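Local atomic coordinates of phospholethanolamine N-methyltransferase 2 (Haemonchus contortus, PDB entry 4KRI), a protein that probably transfers methyl groups from S-adenosylmethionine to methylated phosphoethanolamine intermediates in nematode phosphocholine biosynthesis. Residues 83-88 against 121-127; 213-217 against 321-325; 367-373 against 423-429. All coordinates share one frame; numbering follows the deposited sequence.

Followed from the N terminus, this di-domain methyltransferase closes three loops in series, with no nesting or crossing. Interaction 1 closes a 32-residue loop, joining helices 80-93 and 114-124 in the N-terminal part. About 42 Å away between centres, interaction 2 closes a much longer loop of 103 residues in the methyltransferase domain, laying the end of helix 206-215 on strand 320-329. Interaction 3 spans a largely helical 49-residue loop and pairs strands 367-371 and 422-430. Interactions 2 and 3 touch, since strands 320-329 and 422-430 are sheet neighbours: a probable hydrogen bond runs from Ile324 N to Phe427 O, and Arg216 NH2 salt-bridges Glu368 OE2.

Interaction 1: residues 83-88 against 121-127; sequences LDKFIT and YFDVFRL
Asp84 OD1 receives the hydroxyl of Tyr121, with OH and OD1 2.6 Å apart. The donor arrives on the syn side of the carboxylate, and the carboxylate and phenol planes lie only 17° from coplanar, a geometry that limits how far the tyrosine ring can turn. The same atom lies 3.4 Å from Phe125 CE1, so one carboxylate oxygen meets Tyr121 and, obliquely, Phe125. One turn on, Thr88 OG1 donates to the Asp84 carbonyl oxygen, which takes the Thr88 backbone N-H from the opposite face of its plane; the threonine hydroxyl is thereby held near Phe125 CZ (3.4 Å).

Leu83 places CD2 over one face of the Tyr121 ring, 4.0 Å from the centroid, while Ile87 CD1 comes to the edge of that ring and, 3.7 Å from CD1 of Phe122, to the edge of the second. Ile87 serves the third ring differently: its CB stands almost squarely over the Phe125 centroid at 4.2 Å. A chi1 of -162°, with CG anti to the backbone N, carries that ring there. The chain turns out of the helix at Phe125, toward strand 127-129.

Helix 80-93 packs on the end of helix 114-124 and on the turn that follows it. Phe136 of strand 132-143 touches Ile87, Trp159 meets the Phe122 ring edge-to-face, and Leu127 pairs with Val134.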
loop_
_atom_site.group_PDB
_atom_site.type_symbol
_atom_site.label_atom_id
_atom_site.label_comp_id
_atom_site.label_asym_id
_atom_site.label_seq_id
_atom_site.Cartn_x
_atom_site.Cartn_y
_atom_site.Cartn_z
ATOM N N LEU A 83 -18.183 17.152 -6.476
ATOM C CA LEU A 83 -16.818 16.625 -6.477
ATOM C C LEU A 83 -16.145 16.916 -7.818
ATOM O O LEU A 83 -14.974 17.287 -7.861
ATOM C CB LEU A 83 -16.804 15.122 -6.170
ATOM C CG LEU A 83 -15.429 14.452 -6.037
ATOM C CD1 LEU A 83 -14.635 15.053 -4.898
ATOM C CD2 LEU A 83 -15.564 12.958 -5.837
ATOM N N ASP A 84 -16.891 16.780 -8.908
ATOM C CA ASP A 84 -16.333 17.061 -10.232
ATOM C C ASP A 84 -15.927 18.530 -10.374
ATOM O O ASP A 84 -14.898 18.843 -10.979
ATOM C CB ASP A 84 -17.337 16.710 -11.331
ATOM C CG ASP A 84 -17.536 15.221 -11.492
ATOM O OD1 ASP A 84 -16.676 14.435 -11.041
ATOM O OD2 ASP A 84 -18.560 14.839 -12.092
ATOM N N LYS A 85 -16.745 19.430 -9.838
ATOM C CA LYS A 85 -16.402 20.849 -9.840
ATOM C C LYS A 85 -15.105 21.105 -9.079
ATOM O O LYS A 85 -14.266 21.889 -9.523
ATOM C CB LYS A 85 -17.545 21.704 -9.278
ATOM C CG LYS A 85 -18.449 22.252 -10.355
ATOM C CD LYS A 85 -19.810 22.629 -9.805
ATOM C CE LYS A 85 -20.717 23.122 -10.923
ATOM N NZ LYS A 85 -20.126 24.313 -11.608
ATOM N N PHE A 86 -14.936 20.433 -7.945
ATOM C CA PHE A 86 -13.723 20.608 -7.153
ATOM C C PHE A 86 -12.494 20.081 -7.873
ATOM O O PHE A 86 -11.467 20.747 -7.910
ATOM C CB PHE A 86 -13.818 19.919 -5.788
ATOM C CG PHE A 86 -12.478 19.698 -5.149
ATOM C CD1 PHE A 86 -11.791 20.753 -4.566
ATOM C CD2 PHE A 86 -11.885 18.446 -5.160
ATOM C CE1 PHE A 86 -10.538 20.559 -3.992
ATOM C CE2 PHE A 86 -10.635 18.246 -4.591
ATOM C CZ PHE A 86 -9.965 19.306 -3.999
ATOM N N ILE A 87 -12.580 18.872 -8.419
ATOM C CA ILE A 87 -11.403 18.295 -9.076
ATOM C C ILE A 87 -11.004 19.164 -10.255
ATOM O O ILE A 87 -9.817 19.397 -10.496
ATOM C CB ILE A 87 -11.650 16.863 -9.548
ATOM C CG1 ILE A 87 -12.026 15.989 -8.354
ATOM C CG2 ILE A 87 -10.405 16.311 -10.228
ATOM C CD1 ILE A 87 -12.481 14.587 -8.732
ATOM N N THR A 88 -12.010 19.644 -10.978
ATOM C CA THR A 88 -11.791 20.553 -12.092
ATOM C C THR A 88 -11.076 21.817 -11.632
ATOM O O THR A 88 -10.075 22.217 -12.224
ATOM C CB THR A 88 -13.118 20.922 -12.767
ATOM O OG1 THR A 88 -13.713 19.732 -13.294
ATOM C CG2 THR A 88 -12.890 21.912 -13.899
ATOM N N TYR A 121 -11.673 7.508 -8.132
ATOM C CA TYR A 121 -12.327 8.641 -8.774
ATOM C C TYR A 121 -11.306 9.712 -9.166
ATOM O O TYR A 121 -11.345 10.247 -10.275
ATOM C CB TYR A 121 -13.370 9.239 -7.834
ATOM C CG TYR A 121 -14.472 10.004 -8.530
ATOM C CD1 TYR A 121 -15.661 9.378 -8.872
ATOM C CD2 TYR A 121 -14.330 11.350 -8.832
ATOM C CE1 TYR A 121 -16.677 10.066 -9.500
ATOM C CE2 TYR A 121 -15.341 12.050 -9.469
ATOM C CZ TYR A 121 -16.512 11.401 -9.799
ATOM O OH TYR A 121 -17.534 12.080 -10.427
ATOM N N PHE A 122 -10.402 10.029 -8.242
ATOM C CA PHE A 122 -9.349 11.007 -8.504
ATOM C C PHE A 122 -8.426 10.513 -9.617
ATOM O O PHE A 122 -7.959 11.299 -10.452
ATOM C CB PHE A 122 -8.516 11.235 -7.238
ATOM C CG PHE A 122 -9.271 11.874 -6.113
ATOM C CD1 PHE A 122 -10.315 12.748 -6.366
ATOM C CD2 PHE A 122 -8.928 11.601 -4.793
ATOM C CE1 PHE A 122 -11.008 13.349 -5.326
ATOM C CE2 PHE A 122 -9.614 12.192 -3.753
ATOM C CZ PHE A 122 -10.664 13.065 -4.022
ATOM N N ASP A 123 -8.168 9.209 -9.629
ATOM C CA ASP A 123 -7.189 8.623 -10.555
ATOM C C ASP A 123 -7.709 8.595 -11.992
ATOM O O ASP A 123 -6.932 8.601 -12.951
ATOM C CB ASP A 123 -6.813 7.209 -10.093
ATOM C CG ASP A 123 -5.465 6.744 -10.629
ATOM O OD1 ASP A 123 -4.512 7.552 -10.683
ATOM O OD2 ASP A 123 -5.354 5.559 -10.997
ATOM N N VAL A 124 -9.031 8.573 -12.131
ATOM C CA VAL A 124 -9.686 8.409 -13.427
ATOM C C VAL A 124 -10.057 9.747 -14.074
ATOM O O VAL A 124 -10.077 9.868 -15.301
ATOM C CB VAL A 124 -10.934 7.493 -13.270
ATOM C CG1 VAL A 124 -11.906 7.658 -14.417
ATOM C CG2 VAL A 124 -10.499 6.035 -13.137
ATOM N N PHE A 125 -10.329 10.753 -13.251
ATOM C CA PHE A 125 -10.791 12.051 -13.752
ATOM C C PHE A 125 -9.837 12.704 -14.763
ATOM O O PHE A 125 -8.627 12.753 -14.559
ATOM C CB PHE A 125 -11.071 13.016 -12.595
ATOM C CG PHE A 125 -11.935 14.186 -12.980
ATOM C CD1 PHE A 125 -13.311 14.131 -12.814
ATOM C CD2 PHE A 125 -11.374 15.340 -13.511
ATOM C CE1 PHE A 125 -14.114 15.203 -13.171
ATOM C CE2 PHE A 125 -12.171 16.420 -13.869
ATOM C CZ PHE A 125 -13.544 16.353 -13.696
ATOM N N ARG A 126 -10.400 13.203 -15.857
ATOM C CA ARG A 126 -9.604 13.872 -16.881
ATOM C C ARG A 126 -10.206 15.228 -17.236
ATOM O O ARG A 126 -11.425 15.380 -17.300
ATOM C CB ARG A 126 -9.489 12.994 -18.137
ATOM C CG ARG A 126 -8.652 11.729 -17.960
ATOM C CD ARG A 126 -7.189 12.052 -17.690
ATOM N NE ARG A 126 -6.387 10.851 -17.453
ATOM C CZ ARG A 126 -6.098 10.368 -16.248
ATOM N NH1 ARG A 126 -6.550 10.978 -15.155
ATOM N NH2 ARG A 126 -5.351 9.279 -16.131
ATOM N N LEU A 127 -9.346 16.220 -17.452
ATOM C CA LEU A 127 -9.805 17.548 -17.842
ATOM C C LEU A 127 -9.101 17.986 -19.115
ATOM O O LEU A 127 -7.883 17.851 -19.235
ATOM C CB LEU A 127 -9.528 18.560 -16.723
ATOM C CG LEU A 127 -9.865 20.014 -17.040
ATOM C CD1 LEU A 127 -11.348 20.157 -17.298
ATOM C CD2 LEU A 127 -9.412 20.945 -15.903
#

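Interaction 2: residues 213-217 against 321-325; sequences ILKRF and KVLIT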
loop_
_atom_site.group_PDB
_atom_site.type_symbol
_atom_site.label_atom_id
_atom_site.label_comp_id
_atom_site.label_asym_id
_atom_site.label_seq_id
_atom_site.Cartn_x
_atom_site.Cartn_y
_atom_site.Cartn_z
ATOM N N ILE A 213 7.173 -17.868 10.560
ATOM C CA ILE A 213 8.062 -17.011 9.774
ATOM C C ILE A 213 8.582 -15.829 10.598
ATOM O O ILE A 213 9.774 -15.515 10.558
ATOM C CB ILE A 213 7.358 -16.517 8.497
ATOM C CG1 ILE A 213 6.986 -17.727 7.644
ATOM C CG2 ILE A 213 8.236 -15.558 7.708
ATOM C CD1 ILE A 213 6.429 -17.379 6.322
ATOM N N LEU A 214 7.702 -15.184 11.361
ATOM C CA LEU A 214 8.120 -14.049 12.189
ATOM C C LEU A 214 9.210 -14.427 13.182
ATOM O O LEU A 214 10.099 -13.626 13.482
ATOM C CB LEU A 214 6.934 -13.472 12.959
ATOM C CG LEU A 214 5.994 -12.629 12.107
ATOM C CD1 LEU A 214 4.794 -12.167 12.947
ATOM C CD2 LEU A 214 6.739 -11.431 11.523
ATOM N N LYS A 215 9.146 -15.645 13.694
ATOM C CA LYS A 215 10.143 -16.103 14.649
ATOM C C LYS A 215 11.541 -16.220 14.041
ATOM O O LYS A 215 12.535 -16.199 14.759
ATOM C CB LYS A 215 9.712 -17.438 15.269
ATOM C CG LYS A 215 8.632 -17.255 16.342
ATOM C CD LYS A 215 8.117 -18.596 16.865
ATOM C CE LYS A 215 6.967 -18.391 17.853
ATOM N NZ LYS A 215 6.387 -19.688 18.318
ATOM N N ARG A 216 11.615 -16.332 12.723
ATOM C CA ARG A 216 12.913 -16.454 12.066
ATOM C C ARG A 216 13.672 -15.129 11.975
ATOM O O ARG A 216 14.814 -15.090 11.504
ATOM C CB ARG A 216 12.750 -17.127 10.708
ATOM C CG ARG A 216 12.128 -18.505 10.865
ATOM C CD ARG A 216 12.130 -19.281 9.598
ATOM N NE ARG A 216 13.478 -19.454 9.072
ATOM C CZ ARG A 216 13.761 -20.245 8.042
ATOM N NH1 ARG A 216 12.788 -20.927 7.461
ATOM N NH2 ARG A 216 15.004 -20.353 7.602
ATOM N N PHE A 217 13.052 -14.055 12.453
ATOM C CA PHE A 217 13.762 -12.784 12.620
ATOM C C PHE A 217 14.760 -12.919 13.758
ATOM O O PHE A 217 15.743 -12.174 13.825
ATOM C CB PHE A 217 12.802 -11.650 12.979
ATOM C CG PHE A 217 12.309 -10.844 11.801
ATOM C CD1 PHE A 217 13.157 -9.978 11.126
ATOM C CD2 PHE A 217 10.986 -10.921 11.399
ATOM C CE1 PHE A 217 12.698 -9.215 10.051
ATOM C CE2 PHE A 217 10.516 -10.160 10.335
ATOM C CZ PHE A 217 11.372 -9.294 9.664
ATOM N N LYS A 321 17.163 -5.638 10.244
ATOM C CA LYS A 321 17.031 -6.912 9.541
ATOM C C LYS A 321 15.861 -6.922 8.574
ATOM O O LYS A 321 14.784 -6.418 8.888
ATOM C CB LYS A 321 16.879 -8.060 10.546
ATOM C CG LYS A 321 16.720 -9.423 9.876
ATOM C CD LYS A 321 16.828 -10.581 10.877
ATOM C CE LYS A 321 18.266 -11.026 11.062
ATOM N NZ LYS A 321 18.406 -12.104 12.083
ATOM N N VAL A 322 16.095 -7.494 7.393
ATOM C CA VAL A 322 15.049 -7.689 6.396
ATOM C C VAL A 322 14.746 -9.177 6.311
ATOM O O VAL A 322 15.648 -9.992 6.415
ATOM C CB VAL A 322 15.459 -7.113 5.021
ATOM C CG1 VAL A 322 16.787 -7.700 4.553
ATOM C CG2 VAL A 322 14.362 -7.358 3.971
ATOM N N LEU A 323 13.465 -9.525 6.190
ATOM C CA LEU A 323 13.044 -10.907 6.012
ATOM C C LEU A 323 11.912 -10.919 5.005
ATOM O O LEU A 323 10.934 -10.192 5.150
ATOM C CB LEU A 323 12.607 -11.518 7.344
ATOM C CG LEU A 323 12.417 -13.035 7.382
ATOM C CD1 LEU A 323 12.653 -13.571 8.784
ATOM C CD2 LEU A 323 11.027 -13.406 6.904
ATOM N N ILE A 324 12.062 -11.732 3.963
ATOM C CA ILE A 324 11.082 -11.792 2.882
ATOM C C ILE A 324 10.794 -13.257 2.541
ATOM O O ILE A 324 11.713 -14.082 2.499
ATOM C CB ILE A 324 11.636 -11.092 1.607
ATOM C CG1 ILE A 324 11.995 -9.627 1.899
ATOM C CG2 ILE A 324 10.646 -11.170 0.442
ATOM C CD1 ILE A 324 12.738 -8.929 0.758
ATOM N N THR A 325 9.525 -13.587 2.320
ATOM C CA THR A 325 9.180 -14.838 1.650
ATOM C C THR A 325 8.523 -14.475 0.331
ATOM O O THR A 325 7.884 -13.444 0.229
ATOM C CB THR A 325 8.253 -15.763 2.484
ATOM O OG1 THR A 325 6.932 -15.203 2.542
ATOM C CG2 THR A 325 8.801 -15.957 3.901
HETATM O O HOH W 1 17.199 -14.046 11.121
#
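Two torsions bring Phe217 and Lys321 together: chi1 of Phe217, off the common values at -94°, turns the ring against the strand, and a bend at chi3 of Lys321 (-88°) folds the lysine back over the loop that follows the helix. The two side chains run alongside one another, pointing opposite ways; Lys321 CD lies 3.7 Å from Phe217 CD1, and NZ goes on to donate to Phe217 O at 3.2 Å. The ammonium approaches from above the plane of that carbonyl. A water molecule accepts from the same NZ and donates to Arg216 O, so the lysine ties down two successive carbonyls just past the helix, one directly and one through the water.

Leu323 covers the ring. Its CB sits over one face of Phe217, 3.8 Å from the centroid and displaced toward the rim, with CZ as near as 3.4 Å. The two methyls then divide the helix end between them: CD1 reaches the backbone at Arg216 C (3.7 Å), CD2 meets Ile213 CG2 (3.6 Å). One step along, Ile213 and Thr325 touch tip to tip, CD1 against CG2 at 3.7 Å. The hydroxyl of Thr325 turns elsewhere, to Asp297, a residue of the phosphomonomethylethanolamine pocket.

Helix 206-215 is thus seated on the methyltransferase sheet, covering strand 320-329 and its parallel neighbour 290-296, whose Phe294 touches Ile213 and whose Tyr292 meets Phe217 edge-to-face. Arg216 reaches Phe426 of strand 422-430 in a cation-pi contact and salt-bridges Glu368 and Glu370 of strand 367-371 beyond it.

Interaction 3: residues 367-373 against 423-429; sequences IEVENMT and NWNFFAA
Strands 367-371 and 423-429 run antiparallel, and backbone bonding sets their register. Glu368 with Ala428 and Glu370 with Phe426 are hydrogen-bonded pairs, each closed by two bonds; the straightest, from Glu368 N to Ala428 O, is 2.8 Å long. Val369 with Phe427 and Asn371 with Asn425 are the non-hydrogen-bonded pairs between and beyond them. Past the strand's end the pairing persists in altered form: Met372 N still reaches Trp424 O at 2.8 Å, but Trp424 N gives its hydrogen to a side chain, Thr373 OG1, at 3.0 Å.

That hydroxyl is itself a donor, to Asn371 OD1, which also takes the Thr373 N-H (3.0 Å) and so forms an Asx turn where the strand gives way to helix 373-389.

Two of the aromatic residues meet Met372. A bend at chi3 (-56°) brings its CE over the Trp424 six-membered ring, 3.5 Å from the centroid and nearly along the normal, while SD packs 3.7 Å from Phe426 CB. The sulfur also makes Met-aromatic contacts, above the Trp424 face at a distance and obliquely with the Phe426 ring, 5.2 Å from SD to the centroid. Glu368, extended along its length, lays CD 3.5 Å from Phe426 CE2; the strongest partner of its acid is Arg216. On the opposite face of the pair, Ile367 CG2 and Val369 CG1 approach the edge of the Phe427 ring.

This is one edge of the class I methyltransferase sheet, where, as usual in the family, the last strand, 422-430, runs antiparallel between 320-329 and 367-371. Helix 352-362 covers the Phe427 side and helix 206-215 touches Trp424, whose NE1 bonds Asp297.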
loop_
_atom_site.group_PDB
_atom_site.type_symbol
_atom_site.label_atom_id
_atom_site.label_comp_id
_atom_site.label_asym_id
_atom_site.label_seq_id
_atom_site.Cartn_x
_atom_site.Cartn_y
_atom_site.Cartn_z
ATOM N N ILE A 367 23.615 -12.921 4.992
ATOM C CA ILE A 367 22.518 -13.346 4.123
ATOM C C ILE A 367 22.141 -14.811 4.342
ATOM O O ILE A 367 22.995 -15.700 4.290
ATOM C CB ILE A 367 22.881 -13.125 2.639
ATOM C CG1 ILE A 367 23.012 -11.619 2.359
ATOM C CG2 ILE A 367 21.849 -13.773 1.725
ATOM C CD1 ILE A 367 23.736 -11.289 1.048
ATOM N N GLU A 368 20.859 -15.051 4.595
ATOM C CA GLU A 368 20.315 -16.405 4.682
ATOM C C GLU A 368 19.293 -16.610 3.570
ATOM O O GLU A 368 18.391 -15.781 3.392
ATOM C CB GLU A 368 19.642 -16.608 6.044
ATOM C CG GLU A 368 18.980 -17.979 6.210
ATOM C CD GLU A 368 18.213 -18.121 7.519
ATOM O OE1 GLU A 368 18.247 -17.179 8.345
ATOM O OE2 GLU A 368 17.572 -19.178 7.718
ATOM N N VAL A 369 19.427 -17.697 2.814
ATOM C CA VAL A 369 18.395 -18.049 1.846
ATOM C C VAL A 369 17.950 -19.490 2.064
ATOM O O VAL A 369 18.753 -20.347 2.452
ATOM C CB VAL A 369 18.856 -17.866 0.384
ATOM C CG1 VAL A 369 18.997 -16.388 0.048
ATOM C CG2 VAL A 369 20.173 -18.624 0.122
ATOM N N GLU A 370 16.673 -19.755 1.817
ATOM C CA GLU A 370 16.159 -21.117 1.947
ATOM C C GLU A 370 15.079 -21.456 0.940
ATOM O O GLU A 370 14.193 -20.653 0.677
ATOM C CB GLU A 370 15.619 -21.359 3.356
ATOM C CG GLU A 370 15.009 -22.745 3.524
ATOM C CD GLU A 370 14.814 -23.132 4.975
ATOM O OE1 GLU A 370 15.737 -22.887 5.783
ATOM O OE2 GLU A 370 13.745 -23.693 5.304
ATOM N N ASN A 371 15.158 -22.665 0.380
ATOM C CA ASN A 371 14.106 -23.165 -0.481
ATOM C C ASN A 371 13.057 -23.858 0.385
ATOM O O ASN A 371 13.280 -24.970 0.854
ATOM C CB ASN A 371 14.690 -24.148 -1.505
ATOM C CG ASN A 371 13.632 -24.751 -2.410
ATOM O OD1 ASN A 371 12.465 -24.362 -2.365
ATOM N ND2 ASN A 371 14.041 -25.700 -3.250
ATOM N N MET A 372 11.920 -23.194 0.603
ATOM C CA MET A 372 10.878 -23.729 1.479
ATOM C C MET A 372 9.780 -24.423 0.700
ATOM O O MET A 372 8.671 -24.617 1.205
ATOM C CB MET A 372 10.263 -22.615 2.334
ATOM C CG MET A 372 11.254 -21.896 3.199
ATOM S SD MET A 372 10.422 -20.716 4.311
ATOM C CE MET A 372 9.498 -19.658 3.173
ATOM N N THR A 373 10.085 -24.802 -0.534
ATOM C CA THR A 373 9.090 -25.454 -1.370
ATOM C C THR A 373 8.451 -26.710 -0.739
ATOM O O THR A 373 7.245 -26.923 -0.903
ATOM C CB THR A 373 9.648 -25.732 -2.769
ATOM O OG1 THR A 373 10.132 -24.500 -3.316
ATOM C CG2 THR A 373 8.578 -26.309 -3.675
ATOM N N ASN A 423 8.533 -22.365 -6.856
ATOM C CA ASN A 423 9.194 -22.542 -5.571
ATOM C C ASN A 423 8.698 -21.508 -4.560
ATOM O O ASN A 423 8.130 -20.476 -4.934
ATOM C CB ASN A 423 10.723 -22.418 -5.713
ATOM C CG ASN A 423 11.388 -23.693 -6.206
ATOM O OD1 ASN A 423 10.731 -24.605 -6.718
ATOM N ND2 ASN A 423 12.707 -23.758 -6.061
ATOM N N TRP A 424 8.919 -21.782 -3.278
ATOM C CA TRP A 424 8.538 -20.835 -2.229
ATOM C C TRP A 424 9.808 -20.530 -1.463
ATOM O O TRP A 424 10.346 -21.405 -0.772
ATOM C CB TRP A 424 7.475 -21.430 -1.304
ATOM C CG TRP A 424 6.894 -20.411 -0.337
ATOM C CD1 TRP A 424 6.596 -19.106 -0.610
ATOM C CD2 TRP A 424 6.583 -20.610 1.055
ATOM N NE1 TRP A 424 6.094 -18.490 0.519
ATOM C CE2 TRP A 424 6.087 -19.392 1.555
ATOM C CE3 TRP A 424 6.675 -21.708 1.922
ATOM C CZ2 TRP A 424 5.678 -19.234 2.886
ATOM C CZ3 TRP A 424 6.266 -21.555 3.245
ATOM C CH2 TRP A 424 5.779 -20.324 3.714
ATOM N N ASN A 425 10.307 -19.302 -1.611
ATOM C CA ASN A 425 11.644 -18.951 -1.143
ATOM C C ASN A 425 11.669 -18.024 0.070
ATOM O O ASN A 425 10.785 -17.189 0.233
ATOM C CB ASN A 425 12.439 -18.307 -2.279
ATOM C CG ASN A 425 12.808 -19.300 -3.365
ATOM O OD1 ASN A 425 12.910 -20.502 -3.109
ATOM N ND2 ASN A 425 13.034 -18.799 -4.575
ATOM N N PHE A 426 12.707 -18.182 0.889
ATOM C CA PHE A 426 12.942 -17.381 2.088
ATOM C C PHE A 426 14.261 -16.622 1.924
ATOM O O PHE A 426 15.253 -17.175 1.441
ATOM C CB PHE A 426 13.035 -18.321 3.295
ATOM C CG PHE A 426 13.472 -17.651 4.576
ATOM C CD1 PHE A 426 12.529 -17.187 5.473
ATOM C CD2 PHE A 426 14.819 -17.527 4.898
ATOM C CE1 PHE A 426 12.917 -16.576 6.657
ATOM C CE2 PHE A 426 15.220 -16.921 6.073
ATOM C CZ PHE A 426 14.266 -16.443 6.957
ATOM N N PHE A 427 14.272 -15.355 2.311
ATOM C CA PHE A 427 15.485 -14.548 2.297
ATOM C C PHE A 427 15.518 -13.695 3.562
ATOM O O PHE A 427 14.515 -13.091 3.935
ATOM C CB PHE A 427 15.515 -13.652 1.053
ATOM C CG PHE A 427 16.402 -12.445 1.191
ATOM C CD1 PHE A 427 17.788 -12.567 1.164
ATOM C CD2 PHE A 427 15.846 -11.185 1.322
ATOM C CE1 PHE A 427 18.602 -11.444 1.298
ATOM C CE2 PHE A 427 16.652 -10.057 1.462
ATOM C CZ PHE A 427 18.031 -10.188 1.444
ATOM N N ALA A 428 16.661 -13.667 4.240
ATOM C CA ALA A 428 16.854 -12.722 5.342
ATOM C C ALA A 428 18.264 -12.160 5.276
ATOM O O ALA A 428 19.158 -12.809 4.743
ATOM C CB ALA A 428 16.614 -13.398 6.683
ATOM N N ALA A 429 18.465 -10.954 5.803
ATOM C CA ALA A 429 19.790 -10.343 5.831
ATOM C C ALA A 429 19.776 -9.141 6.750
ATOM O O ALA A 429 18.708 -8.686 7.190
ATOM C CB ALA A 429 20.232 -9.929 4.428
#